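Side-chain contacts in beta-glucosidase (Chaetomella raphigera, PDB 6JXG), which probably hydrolyses terminal, non-reducing beta-D-glucosyl residues to release beta-D-glucose, as a secreted family 3 glycoside hydrolase of cellulose degradation: residues A[68-73]-A[95-100]; A[114-119]-A[551-556]; A[317-322]-A[389-394]; A[532-535]-A[539-542]. All coordinates share one frame; numbering follows the deposited sequence.

Contact 1: A[68-73]-A[95-100]; sequences NVTAFP and GQEAKA. With NAG (2-acetamido-2-deoxy-beta-D-glucopyranose), chain B.
Glu97 turns CG anti to its carbonyl carbon (chi1 -61°) and then runs extended (chi2 -166°), a course that carries its carboxylate from helix 84-100 to the loop 68-73, where Thr70, with OG1 beside its own backbone N, presents amide and hydroxyl to the two carboxylate oxygens. Within the family 3 N-terminal domain, a member of the TIM-barrel clan, this is a worked case of a helix holding a loop through one buried carboxylate. The grip is bidentate: Thr70 N donates to Glu97 OE1 at 2.8 Å and almost straight (170°), while Thr70 OG1 donates to Glu97 OE2 at 2.7 Å. Each oxygen uses its syn lone pair, and the paired bonds fix the rotation of the carboxylate, the two side chains crossing at about a right angle. A water adds a bridge, donating to Thr70 O at 2.8 Å and to Glu97 OE1 at 2.7 Å. OE2 has a further partner in His322 ND1, and the other ring nitrogen of His322 bonds to Gln96 OE1 on the same helix; four hydrogen bonds thus satisfy the buried acid, and together they probably help to stabilise its negative charge. Apolar groups close round the polar centre. Val69 CB packs 3.4 Å from Glu97 OE1, and the Phe72 ring meets OE2 obliquely, while Thr70 CG2 sits over the middle of one face of that ring, 3.5 Å above its plane. At the first residue of 68-73 the chain carries an N-glycan, Asn68 ND2 being bonded covalently to C1 of the sugar at 1.4 Å.

Contact 2: A[114-119]-A[551-556]; sequences IGKIPE and FPEGLF
Lys116 meets Glu553 and Phe551 with the same end of its chain, and the contact divides into a charged part and a pi part, with turns shaping the receiving loop. The charged part is a salt bridge: Lys116 NZ donates to Glu553 OE2 at 2.7 Å, approaching from above the carboxylate plane (37° out of it). Glu553 reaches this place through a CG set in the crowded position between backbone N and carbonyl carbon, followed by a bend at chi2, which brings the acid across the lysine at about a right angle. NZ also forms a salt bridge with Asp549, its stronger polar partner, and thus has two acids as partners, whose negative charge probably favours its protonated form.

The pi part uses one face of Phe551. NZ lies 4.2 Å from the centroid of the Phe551 ring and only 10° off its normal, a cation-pi contact, and Lys116 CE makes a CH-pi contact with the same face. Lower down, Lys116 CD packs 3.8 Å from Phe551 CE2 and 3.5 Å from Glu553 OE2; bends at chi2, chi3 and chi4 lay CE and NZ over the ring face while NZ reaches the acid. Tyr182 meets Phe551 edge-to-face.

Backbone bonds shape the receiving loop. A type I turn is closed by Gly554 N to Phe551 O at 3.1 Å, and an overlapping type II' turn by Phe556 N to Glu553 O, also at 3.1 Å.

The arrangement is a combined cation-pi and salt-bridge contact between domains: a lysine from a loop of the N-terminal, TIM-barrel-clan domain is held by side chains of a type I turn in the family 3 C-terminal domain.

Contact 3: A[317-322]-A[389-394]; sequences NVQADH and DFPYLV
The flat amide of Gln319 sets its oxygen against the Pro391 ring, OE1 lying 3.5 Å from Pro391 CG and 3.6 Å from Pro391 CB, and comes obliquely to the ring of Tyr392, whose CE2 is 4.4 Å from OE1. A second amide, that of Asn317, is met on opposite faces by two donors of Gln319; the backbone one makes an Asx turn, which leads into a type II' beta turn from Gln319 to His322. Within that turn Ala320 CB rests over the rim of one face of the His322 imidazole. An extended chain (chi2 179°) lets Gln319 span the gap between the loop 317-322, which precedes helix 323-332, and the loop 389-394 of the C-terminal domain. The contact is a small one at the surface, made by van der Waals packing, and the phenol of Tyr392 has its main polar partner in Glu510. Were Gln319 an alanine, the Pro391 ring would probably lose its cover from this loop, a gap would open beside it, and Asn317 OD1 would keep one fewer donor. The present double grip is uneven: Gln319 N meets Asn317 OD1 at 3.2 Å and nearly straight (169°), whereas Gln319 NE2 reaches the same oxygen at 3.3 Å along a bent path of 138°.

Contact 4: A[532-535]-A[539-542]; sequences TIAK and DYGT
Asp539 comes first, its CB packed 4.0 Å from Ala534 CB. Its carboxylate stays too far from the Lys535 amide for a direct bond, and a water fills the place between, accepting from Lys535 N at 2.9 Å and lying close to Asp539 OD2. Tyr540 follows and makes both direct hydrogen bonds. CG anti to the carbonyl carbon (chi1 -67°) sends the ring across to residues 532-534, where the hydroxyl enters the backbone: OH donates to Thr532 O at 2.6 Å, an oxygen lying at the ring edge in its plane, and accepts from Ala534 N at 3.0 Å with an angle of 159°. Ala534 CB leans obliquely on the ring, 3.6 Å from Tyr540 CE2, and Phe562 of helix 559-564 meets the same ring edge-to-face. With a phenylalanine in place of Tyr540, Thr532 O and Ala534 N would probably be left without their mate. Beyond Gly541, Thr542 OG1 bonds to Lys116 O of the N-terminal domain. Since the Tyr540 hydroxyl donates to Thr532 O and accepts from Ala534 N, one group satisfies both a buried carbonyl and a buried amide, tying a C-terminal-domain loop back upon itself.

How the contacts relate
The four contacts form two clusters on opposite sides of the chain's centre. Contacts 1 and 3 have centres 8 Å apart and are joined by His322 of contact 3, which precedes helix 323-332 and bonds to two residues of helix 84-100; Val69 O also packs against Pro391. Contacts 2 and 4, centres 11 Å apart, touch where Pro118 packs on Tyr540 and Glu553 on Thr542. Between the clusters, centres lie 32 to 36 Å apart. Along the chain contact 1 comes first, while contact 2 spans 432 residues and encloses contacts 3 and 4 in turn. The N- and C-terminal domains thus touch at two well-separated places, through Val69 and Pro391 in one and Lys116 and its partners in the other.

Contact 1: A[68-73]-A[95-100]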
loop_
_atom_site.group_PDB
_atom_site.type_symbol
_atom_site.label_atom_id
_atom_site.label_comp_id
_atom_site.label_asym_id
_atom_site.label_seq_id
_atom_site.Cartn_x
_atom_site.Cartn_y
_atom_site.Cartn_z
ATOM N N ASN A 68 10.647 3.378 20.281
ATOM C CA ASN A 68 10.074 4.740 20.383
ATOM C C ASN A 68 9.849 5.337 19.013
ATOM O O ASN A 68 10.150 6.488 18.780
ATOM C CB ASN A 68 10.989 5.649 21.168
ATOM C CG ASN A 68 10.705 5.615 22.628
ATOM O OD1 ASN A 68 9.548 5.411 23.055
ATOM N ND2 ASN A 68 11.750 5.777 23.423
ATOM N N VAL A 69 9.225 4.528 18.146
ATOM C CA VAL A 69 8.746 5.004 16.875
ATOM C C VAL A 69 7.219 4.678 16.783
ATOM O O VAL A 69 6.668 3.980 17.607
ATOM C CB VAL A 69 9.501 4.325 15.710
ATOM C CG1 VAL A 69 10.988 4.550 15.842
ATOM C CG2 VAL A 69 9.196 2.841 15.648
ATOM N N THR A 70 6.572 5.217 15.780
ATOM C CA THR A 70 5.144 5.002 15.575
ATOM C C THR A 70 4.923 3.786 14.662
ATOM O O THR A 70 5.533 3.678 13.608
ATOM C CB THR A 70 4.496 6.256 14.947
ATOM O OG1 THR A 70 4.645 7.352 15.864
ATOM C CG2 THR A 70 2.991 6.090 14.685
ATOM N N ALA A 71 3.958 2.951 15.025
ATOM C CA ALA A 71 3.537 1.851 14.185
ATOM C C ALA A 71 2.231 2.306 13.473
ATOM O O ALA A 71 1.146 2.269 14.050
ATOM C CB ALA A 71 3.346 0.581 15.000
ATOM N N PHE A 72 2.404 2.893 12.288
ATOM C CA PHE A 72 1.323 3.451 11.542
ATOM C C PHE A 72 0.448 2.332 10.979
ATOM O O PHE A 72 0.862 1.187 10.908
ATOM C CB PHE A 72 1.825 4.305 10.388
ATOM C CG PHE A 72 2.593 5.564 10.798
ATOM C CD1 PHE A 72 1.944 6.733 11.134
ATOM C CD2 PHE A 72 3.962 5.527 10.917
ATOM C CE1 PHE A 72 2.692 7.850 11.519
ATOM C CE2 PHE A 72 4.694 6.642 11.278
ATOM C CZ PHE A 72 4.023 7.797 11.610
ATOM N N PRO A 73 -0.786 2.651 10.579
ATOM C CA PRO A 73 -1.617 1.708 9.835
ATOM C C PRO A 73 -0.933 1.214 8.569
ATOM O O PRO A 73 -0.051 1.899 7.971
ATOM C CB PRO A 73 -2.850 2.535 9.470
ATOM C CG PRO A 73 -2.935 3.587 10.504
ATOM C CD PRO A 73 -1.509 3.887 10.917
ATOM N N GLY A 95 8.181 10.043 7.371
ATOM C CA GLY A 95 9.427 10.681 6.972
ATOM C C GLY A 95 10.040 11.559 8.053
ATOM O O GLY A 95 11.297 11.605 8.181
ATOM N N GLN A 96 9.203 12.254 8.810
ATOM C CA GLN A 96 9.710 12.961 10.022
ATOM C C GLN A 96 10.467 12.095 11.005
ATOM O O GLN A 96 11.609 12.454 11.480
ATOM C CB GLN A 96 8.589 13.715 10.728
ATOM C CG GLN A 96 8.160 14.929 9.919
ATOM C CD GLN A 96 6.931 15.561 10.448
ATOM O OE1 GLN A 96 6.154 14.952 11.211
ATOM N NE2 GLN A 96 6.719 16.811 10.033
ATOM N N GLU A 97 9.902 10.921 11.285
ATOM C CA GLU A 97 10.585 9.985 12.157
ATOM C C GLU A 97 11.935 9.470 11.547
ATOM O O GLU A 97 12.944 9.321 12.265
ATOM C CB GLU A 97 9.677 8.817 12.580
ATOM C CG GLU A 97 8.472 9.293 13.358
ATOM C CD GLU A 97 7.661 8.246 14.124
ATOM O OE1 GLU A 97 8.000 7.031 14.195
ATOM O OE2 GLU A 97 6.582 8.702 14.648
ATOM N N ALA A 98 11.898 9.082 10.268
ATOM C CA ALA A 98 13.048 8.541 9.568
ATOM C C ALA A 98 14.206 9.605 9.644
ATOM O O ALA A 98 15.355 9.294 10.058
ATOM C CB ALA A 98 12.669 8.227 8.133
ATOM N N LYS A 99 13.918 10.850 9.241
ATOM C CA LYS A 99 14.932 11.898 9.264
ATOM C C LYS A 99 15.523 12.088 10.661
ATOM O O LYS A 99 16.755 12.236 10.828
ATOM C CB LYS A 99 14.357 13.238 8.754
ATOM C CG LYS A 99 15.319 14.409 9.026
ATOM C CD LYS A 99 15.149 15.586 8.054
ATOM C CE LYS A 99 16.132 16.735 8.433
ATOM N NZ LYS A 99 15.549 18.124 8.196
ATOM N N ALA A 100 14.635 12.135 11.652
ATOM C CA ALA A 100 15.054 12.428 13.018
ATOM C C ALA A 100 16.021 11.329 13.545
ATOM O O ALA A 100 16.863 11.600 14.390
ATOM C CB ALA A 100 13.835 12.608 13.906
HETATM C C1 NAG B . 11.589 5.809 24.855
HETATM C C2 NAG B . 12.707 5.175 25.678
HETATM C C3 NAG B . 12.475 5.509 27.139
HETATM C C4 NAG B . 12.482 7.017 27.275
HETATM C C5 NAG B . 11.284 7.490 26.469
HETATM C C6 NAG B . 10.956 8.974 26.554
HETATM C C7 NAG B . 13.690 3.100 24.871
HETATM C C8 NAG B . 13.608 1.612 24.720
HETATM N N2 NAG B . 12.719 3.730 25.508
HETATM O O3 NAG B . 13.540 4.951 27.869
HETATM O O4 NAG B . 12.387 7.370 28.640
HETATM O O5 NAG B . 11.585 7.204 25.130
HETATM O O6 NAG B . 12.206 9.592 26.381
HETATM O O7 NAG B . 14.643 3.714 24.418
HETATM O O HOH W 1 7.771 4.910 12.481
#

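Contact 2: A[114-119]-A[551-556]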
loop_
_atom_site.group_PDB
_atom_site.type_symbol
_atom_site.label_atom_id
_atom_site.label_comp_id
_atom_site.label_asym_id
_atom_site.label_seq_id
_atom_site.Cartn_x
_atom_site.Cartn_y
_atom_site.Cartn_z
ATOM N N ILE A 114 0.602 -5.109 -6.318
ATOM C CA ILE A 114 -0.664 -4.374 -6.230
ATOM C C ILE A 114 -1.701 -5.246 -5.511
ATOM O O ILE A 114 -2.635 -4.726 -4.886
ATOM C CB ILE A 114 -1.211 -3.887 -7.597
ATOM C CG1 ILE A 114 -1.692 -5.041 -8.483
ATOM C CG2 ILE A 114 -0.202 -3.003 -8.364
ATOM C CD1 ILE A 114 -2.347 -4.538 -9.809
ATOM N N GLY A 115 -1.542 -6.585 -5.584
ATOM C CA GLY A 115 -2.457 -7.517 -4.966
ATOM C C GLY A 115 -3.486 -8.150 -5.919
ATOM O O GLY A 115 -4.585 -8.382 -5.508
ATOM N N LYS A 116 -3.069 -8.453 -7.159
ATOM C CA LYS A 116 -3.879 -9.130 -8.165
ATOM C C LYS A 116 -4.373 -10.509 -7.687
ATOM O O LYS A 116 -5.453 -10.975 -8.147
ATOM C CB LYS A 116 -3.099 -9.296 -9.490
ATOM C CG LYS A 116 -3.105 -10.741 -10.033
ATOM C CD LYS A 116 -1.869 -11.011 -10.721
ATOM C CE LYS A 116 -1.250 -12.353 -10.672
ATOM N NZ LYS A 116 -1.702 -13.335 -11.652
ATOM N N ILE A 117 -3.607 -11.125 -6.791
ATOM C CA ILE A 117 -3.952 -12.441 -6.179
ATOM C C ILE A 117 -4.380 -12.208 -4.756
ATOM O O ILE A 117 -3.563 -11.814 -3.897
ATOM C CB ILE A 117 -2.786 -13.462 -6.222
ATOM C CG1 ILE A 117 -2.318 -13.684 -7.656
ATOM C CG2 ILE A 117 -3.165 -14.738 -5.487
ATOM C CD1 ILE A 117 -0.989 -14.355 -7.774
ATOM N N PRO A 118 -5.667 -12.434 -4.469
ATOM C CA PRO A 118 -6.177 -12.001 -3.146
ATOM C C PRO A 118 -5.485 -12.677 -1.930
ATOM O O PRO A 118 -5.413 -12.079 -0.822
ATOM C CB PRO A 118 -7.663 -12.318 -3.225
ATOM C CG PRO A 118 -7.783 -13.319 -4.316
ATOM C CD PRO A 118 -6.687 -13.100 -5.299
ATOM N N GLU A 119 -4.966 -13.877 -2.150
ATOM C CA GLU A 119 -4.277 -14.624 -1.127
ATOM C C GLU A 119 -2.846 -14.146 -0.877
ATOM O O GLU A 119 -2.214 -14.552 0.103
ATOM C CB GLU A 119 -4.140 -16.118 -1.504
ATOM C CG GLU A 119 -5.482 -16.849 -1.585
ATOM C CD GLU A 119 -6.167 -16.763 -2.955
ATOM O OE1 GLU A 119 -5.725 -15.995 -3.847
ATOM O OE2 GLU A 119 -7.244 -17.477 -3.122
ATOM N N PHE A 551 0.191 -14.478 -16.374
ATOM C CA PHE A 551 -0.747 -13.391 -16.247
ATOM C C PHE A 551 -1.851 -13.463 -17.346
ATOM O O PHE A 551 -2.095 -12.495 -18.029
ATOM C CB PHE A 551 -0.091 -12.039 -16.231
ATOM C CG PHE A 551 0.678 -11.724 -14.942
ATOM C CD1 PHE A 551 1.774 -12.505 -14.537
ATOM C CD2 PHE A 551 0.347 -10.661 -14.148
ATOM C CE1 PHE A 551 2.485 -12.207 -13.381
ATOM C CE2 PHE A 551 1.073 -10.368 -13.009
ATOM C CZ PHE A 551 2.094 -11.171 -12.600
ATOM N N PRO A 552 -2.501 -14.631 -17.522
ATOM C CA PRO A 552 -3.456 -14.756 -18.654
ATOM C C PRO A 552 -4.716 -13.885 -18.475
ATOM O O PRO A 552 -5.384 -13.551 -19.412
ATOM C CB PRO A 552 -3.788 -16.267 -18.651
ATOM C CG PRO A 552 -3.647 -16.624 -17.221
ATOM C CD PRO A 552 -2.407 -15.889 -16.783
ATOM N N GLU A 553 -4.969 -13.447 -17.255
ATOM C CA GLU A 553 -6.133 -12.622 -16.952
ATOM C C GLU A 553 -5.939 -11.242 -17.492
ATOM O O GLU A 553 -6.887 -10.493 -17.618
ATOM C CB GLU A 553 -6.369 -12.588 -15.437
ATOM C CG GLU A 553 -5.288 -11.932 -14.566
ATOM C CD GLU A 553 -4.090 -12.806 -14.221
ATOM O OE1 GLU A 553 -4.086 -14.060 -14.438
ATOM O OE2 GLU A 553 -3.071 -12.232 -13.742
ATOM N N GLY A 554 -4.676 -10.876 -17.718
ATOM C CA GLY A 554 -4.323 -9.624 -18.334
ATOM C C GLY A 554 -4.829 -8.458 -17.504
ATOM O O GLY A 554 -4.662 -8.389 -16.286
ATOM N N LEU A 555 -5.514 -7.546 -18.168
ATOM C CA LEU A 555 -6.001 -6.354 -17.554
ATOM C C LEU A 555 -7.076 -6.562 -16.497
ATOM O O LEU A 555 -7.431 -5.598 -15.799
ATOM C CB LEU A 555 -6.600 -5.452 -18.668
ATOM C CG LEU A 555 -5.610 -4.943 -19.719
ATOM C CD1 LEU A 555 -6.300 -4.437 -20.951
ATOM C CD2 LEU A 555 -4.737 -3.870 -19.126
ATOM N N PHE A 556 -7.657 -7.762 -16.449
ATOM C CA PHE A 556 -8.908 -8.003 -15.770
ATOM C C PHE A 556 -8.631 -8.624 -14.386
ATOM O O PHE A 556 -8.651 -9.814 -14.213
ATOM C CB PHE A 556 -9.820 -8.896 -16.662
ATOM C CG PHE A 556 -10.171 -8.247 -17.995
ATOM C CD1 PHE A 556 -11.188 -7.356 -18.080
ATOM C CD2 PHE A 556 -9.434 -8.533 -19.145
ATOM C CE1 PHE A 556 -11.496 -6.769 -19.289
ATOM C CE2 PHE A 556 -9.706 -7.918 -20.353
ATOM C CZ PHE A 556 -10.741 -7.024 -20.430
#

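Contact 3: A[317-322]-A[389-394]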
loop_
_atom_site.group_PDB
_atom_site.type_symbol
_atom_site.label_atom_id
_atom_site.label_comp_id
_atom_site.label_asym_id
_atom_site.label_seq_id
_atom_site.Cartn_x
_atom_site.Cartn_y
_atom_site.Cartn_z
ATOM N N ASN A 317 13.454 9.638 21.145
ATOM C CA ASN A 317 12.066 9.256 20.979
ATOM C C ASN A 317 11.532 10.158 19.893
ATOM O O ASN A 317 11.525 11.367 20.071
ATOM C CB ASN A 317 11.314 9.430 22.251
ATOM C CG ASN A 317 9.800 9.409 22.054
ATOM O OD1 ASN A 317 9.274 8.765 21.175
ATOM N ND2 ASN A 317 9.115 10.050 22.952
ATOM N N VAL A 318 11.161 9.588 18.761
ATOM C CA VAL A 318 10.740 10.410 17.624
ATOM C C VAL A 318 9.217 10.391 17.387
ATOM O O VAL A 318 8.777 10.849 16.356
ATOM C CB VAL A 318 11.518 9.989 16.345
ATOM C CG1 VAL A 318 13.034 10.143 16.506
ATOM C CG2 VAL A 318 11.221 8.578 15.946
ATOM N N GLN A 319 8.422 9.852 18.289
ATOM C CA GLN A 319 6.974 9.673 18.049
ATOM C C GLN A 319 6.220 10.963 17.827
ATOM O O GLN A 319 5.227 10.966 17.119
ATOM C CB GLN A 319 6.307 8.951 19.183
ATOM C CG GLN A 319 6.817 7.507 19.300
ATOM C CD GLN A 319 6.153 6.797 20.450
ATOM O OE1 GLN A 319 4.972 6.532 20.414
ATOM N NE2 GLN A 319 6.919 6.531 21.511
ATOM N N ALA A 320 6.674 12.026 18.476
ATOM C CA ALA A 320 6.065 13.321 18.324
ATOM C C ALA A 320 4.523 13.168 18.517
ATOM O O ALA A 320 4.110 12.467 19.435
ATOM C CB ALA A 320 6.475 13.926 16.981
ATOM N N ASP A 321 3.712 13.821 17.682
ATOM C CA ASP A 321 2.257 13.777 17.755
ATOM C C ASP A 321 1.704 12.842 16.666
ATOM O O ASP A 321 0.548 12.961 16.240
ATOM C CB ASP A 321 1.677 15.215 17.594
ATOM C CG ASP A 321 2.079 15.866 16.299
ATOM O OD1 ASP A 321 1.421 16.837 15.936
ATOM O OD2 ASP A 321 3.001 15.424 15.607
ATOM N N HIS A 322 2.538 11.899 16.211
ATOM C CA HIS A 322 2.147 11.062 15.044
ATOM C C HIS A 322 1.056 10.068 15.313
ATOM O O HIS A 322 0.505 9.488 14.368
ATOM C CB HIS A 322 3.390 10.365 14.481
ATOM C CG HIS A 322 4.439 11.325 14.016
ATOM N ND1 HIS A 322 5.799 11.067 14.144
ATOM C CD2 HIS A 322 4.339 12.568 13.483
ATOM C CE1 HIS A 322 6.476 12.088 13.659
ATOM N NE2 HIS A 322 5.622 13.014 13.269
ATOM N N ASP A 389 7.971 -2.175 15.693
ATOM C CA ASP A 389 7.659 -2.571 17.083
ATOM C C ASP A 389 6.608 -1.579 17.541
ATOM O O ASP A 389 6.750 -0.394 17.275
ATOM C CB ASP A 389 8.887 -2.520 17.946
ATOM C CG ASP A 389 9.799 -3.742 17.754
ATOM O OD1 ASP A 389 9.624 -4.549 16.805
ATOM O OD2 ASP A 389 10.687 -3.884 18.620
ATOM N N PHE A 390 5.486 -2.067 18.076
ATOM C CA PHE A 390 4.471 -1.193 18.588
ATOM C C PHE A 390 4.996 -0.496 19.836
ATOM O O PHE A 390 5.542 -1.185 20.713
ATOM C CB PHE A 390 3.238 -1.976 19.035
ATOM C CG PHE A 390 2.507 -2.688 17.920
ATOM C CD1 PHE A 390 1.614 -2.018 17.168
ATOM C CD2 PHE A 390 2.709 -4.056 17.682
ATOM C CE1 PHE A 390 0.875 -2.664 16.185
ATOM C CE2 PHE A 390 1.990 -4.716 16.716
ATOM C CZ PHE A 390 1.083 -4.013 15.951
ATOM N N PRO A 391 4.842 0.846 19.929
ATOM C CA PRO A 391 5.136 1.489 21.238
ATOM C C PRO A 391 4.044 1.167 22.275
ATOM O O PRO A 391 4.286 1.264 23.464
ATOM C CB PRO A 391 5.134 2.997 20.933
ATOM C CG PRO A 391 4.327 3.124 19.680
ATOM C CD PRO A 391 4.375 1.810 18.933
ATOM N N TYR A 392 2.891 0.753 21.796
ATOM C CA TYR A 392 1.721 0.328 22.594
ATOM C C TYR A 392 0.751 -0.153 21.513
ATOM O O TYR A 392 0.988 0.083 20.324
ATOM C CB TYR A 392 1.127 1.505 23.390
ATOM C CG TYR A 392 0.643 2.654 22.573
ATOM C CD1 TYR A 392 -0.642 2.672 22.027
ATOM C CD2 TYR A 392 1.472 3.741 22.291
ATOM C CE1 TYR A 392 -1.080 3.708 21.232
ATOM C CE2 TYR A 392 1.023 4.805 21.512
ATOM C CZ TYR A 392 -0.258 4.762 20.951
ATOM O OH TYR A 392 -0.711 5.835 20.152
ATOM N N LEU A 393 -0.267 -0.902 21.878
ATOM C CA LEU A 393 -1.301 -1.277 20.879
ATOM C C LEU A 393 -2.623 -1.180 21.608
ATOM O O LEU A 393 -2.849 -1.934 22.574
ATOM C CB LEU A 393 -1.064 -2.688 20.329
ATOM C CG LEU A 393 -2.206 -3.251 19.453
ATOM C CD1 LEU A 393 -2.458 -2.339 18.271
ATOM C CD2 LEU A 393 -1.884 -4.669 19.010
ATOM N N VAL A 394 -3.460 -0.224 21.220
ATOM C CA VAL A 394 -4.810 -0.145 21.780
ATOM C C VAL A 394 -5.698 -1.296 21.193
ATOM O O VAL A 394 -6.080 -1.264 20.032
ATOM C CB VAL A 394 -5.487 1.203 21.522
ATOM C CG1 VAL A 394 -6.853 1.210 22.215
ATOM C CG2 VAL A 394 -4.637 2.355 21.985
#

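Contact 4: A[532-535]-A[539-542]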
loop_
_atom_site.group_PDB
_atom_site.type_symbol
_atom_site.label_atom_id
_atom_site.label_comp_id
_atom_site.label_asym_id
_atom_site.label_seq_id
_atom_site.Cartn_x
_atom_site.Cartn_y
_atom_site.Cartn_z
ATOM N N THR A 532 -12.259 -6.385 -3.944
ATOM C CA THR A 532 -13.560 -7.028 -4.016
ATOM C C THR A 532 -13.658 -8.169 -3.071
ATOM O O THR A 532 -12.670 -8.930 -2.952
ATOM C CB THR A 532 -13.820 -7.550 -5.449
ATOM O OG1 THR A 532 -13.781 -6.499 -6.375
ATOM C CG2 THR A 532 -15.177 -8.259 -5.604
ATOM N N ILE A 533 -14.829 -8.305 -2.393
ATOM C CA ILE A 533 -15.158 -9.454 -1.568
ATOM C C ILE A 533 -16.174 -10.302 -2.365
ATOM O O ILE A 533 -17.348 -9.927 -2.564
ATOM C CB ILE A 533 -15.701 -9.063 -0.182
ATOM C CG1 ILE A 533 -14.623 -8.307 0.592
ATOM C CG2 ILE A 533 -16.227 -10.277 0.616
ATOM C CD1 ILE A 533 -14.995 -7.959 1.994
ATOM N N ALA A 534 -15.659 -11.420 -2.888
ATOM C CA ALA A 534 -16.436 -12.343 -3.728
ATOM C C ALA A 534 -17.296 -13.281 -2.872
ATOM O O ALA A 534 -17.116 -13.420 -1.629
ATOM C CB ALA A 534 -15.505 -13.147 -4.528
ATOM N N LYS A 535 -18.213 -13.947 -3.546
ATOM C CA LYS A 535 -19.041 -14.965 -2.918
ATOM C C LYS A 535 -18.353 -16.341 -2.850
ATOM O O LYS A 535 -18.689 -17.149 -1.965
ATOM C CB LYS A 535 -20.368 -15.126 -3.660
ATOM C CG LYS A 535 -21.185 -13.858 -3.735
ATOM C CD LYS A 535 -22.578 -14.196 -4.173
ATOM C CE LYS A 535 -23.285 -12.977 -4.665
ATOM N NZ LYS A 535 -24.588 -13.512 -5.217
ATOM N N ASP A 539 -14.203 -17.025 -8.155
ATOM C CA ASP A 539 -14.666 -15.821 -8.809
ATOM C C ASP A 539 -13.553 -14.782 -9.080
ATOM O O ASP A 539 -13.702 -13.969 -9.990
ATOM C CB ASP A 539 -15.772 -15.132 -7.982
ATOM C CG ASP A 539 -17.145 -15.897 -8.027
ATOM O OD1 ASP A 539 -17.307 -16.838 -8.865
ATOM O OD2 ASP A 539 -18.041 -15.488 -7.256
ATOM N N TYR A 540 -12.482 -14.755 -8.278
ATOM C CA TYR A 540 -11.386 -13.734 -8.547
ATOM C C TYR A 540 -10.688 -14.028 -9.861
ATOM O O TYR A 540 -10.165 -13.111 -10.518
ATOM C CB TYR A 540 -10.343 -13.624 -7.427
ATOM C CG TYR A 540 -10.909 -13.071 -6.208
ATOM C CD1 TYR A 540 -10.949 -11.695 -6.011
ATOM C CD2 TYR A 540 -11.404 -13.887 -5.238
ATOM C CE1 TYR A 540 -11.481 -11.176 -4.869
ATOM C CE2 TYR A 540 -11.969 -13.367 -4.073
ATOM C CZ TYR A 540 -12.050 -12.025 -3.902
ATOM O OH TYR A 540 -12.620 -11.494 -2.784
ATOM N N GLY A 541 -10.713 -15.305 -10.295
ATOM C CA GLY A 541 -10.032 -15.695 -11.520
ATOM C C GLY A 541 -8.524 -15.681 -11.437
ATOM O O GLY A 541 -7.853 -15.820 -12.463
ATOM N N THR A 542 -7.993 -15.410 -10.246
ATOM C CA THR A 542 -6.533 -15.475 -9.964
ATOM C C THR A 542 -6.338 -16.313 -8.734
ATOM O O THR A 542 -7.248 -16.463 -7.886
ATOM C CB THR A 542 -5.928 -14.131 -9.685
ATOM O OG1 THR A 542 -6.694 -13.450 -8.673
ATOM C CG2 THR A 542 -5.920 -13.289 -10.899
HETATM O O HOH W 2 -18.589 -13.242 -6.303
#